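ParB-C (Sulfolobus sp. NOB8H2, PDB 4RS7) is the histone-like C-terminal domain of ParB, which probably binds DNA in the machinery that segregates the archaeal plasmid pNOB8. Local coordinates at residues 5-10 with 33-37. Sequence-based numbering, arbitrary orientation.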
# COMPACT_ATOMS: atom_id res chain seq x y z
N SER A 5 -10.73 0.10 19.34
CA SER A 5 -10.26 0.81 18.16
C SER A 5 -10.36 -0.11 16.94
O SER A 5 -10.84 0.30 15.89
CB SER A 5 -8.82 1.29 18.34
OG SER A 5 -8.75 2.32 19.31
N LEU A 6 -9.91 -1.34 17.12
CA LEU A 6 -9.95 -2.34 16.05
C LEU A 6 -11.38 -2.55 15.55
O LEU A 6 -11.63 -2.57 14.35
CB LEU A 6 -9.36 -3.66 16.53
CG LEU A 6 -9.45 -4.81 15.52
CD1 LEU A 6 -8.53 -4.54 14.33
CD2 LEU A 6 -9.10 -6.14 16.18
N TYR A 7 -12.32 -2.70 16.49
CA TYR A 7 -13.71 -2.96 16.13
C TYR A 7 -14.34 -1.81 15.36
O TYR A 7 -15.14 -2.03 14.45
CB TYR A 7 -14.54 -3.28 17.38
CG TYR A 7 -14.14 -4.57 18.05
CD1 TYR A 7 -14.37 -4.77 19.41
CD2 TYR A 7 -13.54 -5.60 17.33
CE1 TYR A 7 -14.01 -5.95 20.03
CE2 TYR A 7 -13.18 -6.79 17.94
CZ TYR A 7 -13.42 -6.95 19.29
OH TYR A 7 -13.06 -8.13 19.91
N ARG A 8 -13.99 -0.58 15.72
CA ARG A 8 -14.49 0.58 14.99
C ARG A 8 -13.94 0.60 13.57
O ARG A 8 -14.66 0.94 12.62
CB ARG A 8 -14.15 1.89 15.71
CG ARG A 8 -15.08 2.22 16.87
CD ARG A 8 -14.83 3.62 17.42
NE ARG A 8 -13.48 3.74 17.97
CZ ARG A 8 -13.18 3.55 19.25
NH1 ARG A 8 -14.13 3.23 20.12
NH2 ARG A 8 -11.93 3.69 19.67
N ALA A 9 -12.67 0.24 13.42
CA ALA A 9 -12.03 0.25 12.11
C ALA A 9 -12.42 -0.97 11.27
O ALA A 9 -12.45 -0.89 10.04
CB ALA A 9 -10.51 0.32 12.27
N MSE A 10 -12.72 -2.08 11.93
CA MSE A 10 -13.02 -3.32 11.22
C MSE A 10 -14.31 -3.97 11.73
O MSE A 10 -14.26 -4.90 12.55
CB MSE A 10 -11.84 -4.29 11.33
CG MSE A 10 -10.52 -3.71 10.82
SE MSE A 10 -9.13 -5.06 10.55
CE MSE A 10 -10.03 -6.11 9.17
N ILE A 33 -1.59 -7.02 13.87
CA ILE A 33 -1.38 -7.04 12.42
C ILE A 33 -1.94 -5.78 11.77
O ILE A 33 -1.31 -5.20 10.88
CB ILE A 33 -2.03 -8.30 11.79
CG1 ILE A 33 -1.41 -9.57 12.37
CG2 ILE A 33 -1.89 -8.27 10.29
CD1 ILE A 33 0.08 -9.70 12.10
N TRP A 34 -3.13 -5.36 12.20
CA TRP A 34 -3.75 -4.12 11.73
C TRP A 34 -2.81 -2.94 11.93
O TRP A 34 -2.62 -2.13 11.02
CB TRP A 34 -5.07 -3.88 12.49
CG TRP A 34 -5.73 -2.56 12.21
CD1 TRP A 34 -6.06 -2.04 10.99
CD2 TRP A 34 -6.19 -1.60 13.18
NE1 TRP A 34 -6.67 -0.82 11.14
CE2 TRP A 34 -6.77 -0.53 12.47
CE3 TRP A 34 -6.16 -1.55 14.58
CZ2 TRP A 34 -7.31 0.58 13.12
CZ3 TRP A 34 -6.70 -0.45 15.22
CH2 TRP A 34 -7.26 0.60 14.48
N ARG A 35 -2.23 -2.84 13.12
CA ARG A 35 -1.27 -1.79 13.43
C ARG A 35 0.01 -1.92 12.60
O ARG A 35 0.50 -0.94 12.05
CB ARG A 35 -0.92 -1.78 14.92
CG ARG A 35 -2.06 -1.36 15.83
CD ARG A 35 -2.62 -0.00 15.44
NE ARG A 35 -3.52 0.52 16.46
CZ ARG A 35 -4.37 1.53 16.28
NH1 ARG A 35 -4.45 2.13 15.10
NH2 ARG A 35 -5.14 1.93 17.28
N ASN A 36 0.54 -3.14 12.51
CA ASN A 36 1.78 -3.38 11.78
C ASN A 36 1.65 -3.04 10.30
O ASN A 36 2.59 -2.55 9.67
CB ASN A 36 2.25 -4.82 11.95
CG ASN A 36 2.70 -5.13 13.37
OD1 ASN A 36 2.87 -4.23 14.20
ND2 ASN A 36 2.91 -6.41 13.66
N MSE A 37 0.48 -3.32 9.74
CA MSE A 37 0.21 -3.08 8.33
C MSE A 37 0.38 -1.61 7.96
O MSE A 37 0.82 -1.28 6.85
CB MSE A 37 -1.21 -3.53 7.99
CG MSE A 37 -1.42 -3.86 6.54
SE MSE A 37 -0.71 -5.62 6.11
CE MSE A 37 -2.31 -6.69 6.36
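Trp34 reaches from the long helix 24-50 to the short helix 2-9 and lays its indole in a shallow hollow formed by Ser5, Leu6, Ala9 and Met10; through this ring the two helices pack together in the all-helical, histone-like domain. The local helix axes stay 11.7 Å apart and run at 71° to each other. With CG anti to the backbone N (chi1 174°), the indole extends out to the other helix. Leu6 sends one branch over a face of the ring, CD1 lying 3.8 Å from Trp34 CE3, toward the rim rather than the middle. One turn on, Ala9 presents just a methyl; its small size lets the six-membered ring come in, and Ala9 CB, 3.3 Å from Trp34 CZ2, makes a tight approach with little room to spare. Selenomethionine Met10, just past the end of the helix, completes the hollow with a Met-aromatic contact, its SE standing obliquely 4.8 Å from the centroid of the Trp34 five-membered ring. On the other face of the indole from Leu6, the Arg35 guanidinium lies roughly flat, its centre over Trp34 CZ3, and brings NH2 to 3.9 Å from Ser5 CB. Ser5 OG is hydrogen-bonded to Ala1 O and Arg35 NE to Tyr31 OH. With an alanine at Trp34, the space between the helices would probably open and Leu6 CD1 and Ala9 CB would lose the ring they pack on. Met73 of the second subunit also packs on Trp34, so the indole links this intrachain junction to the dimer. Chemically, the junction depends on van der Waals fit and a Met-aromatic contact, made here by the selenium that replaces the methionine sulfur, rather than on paired charges.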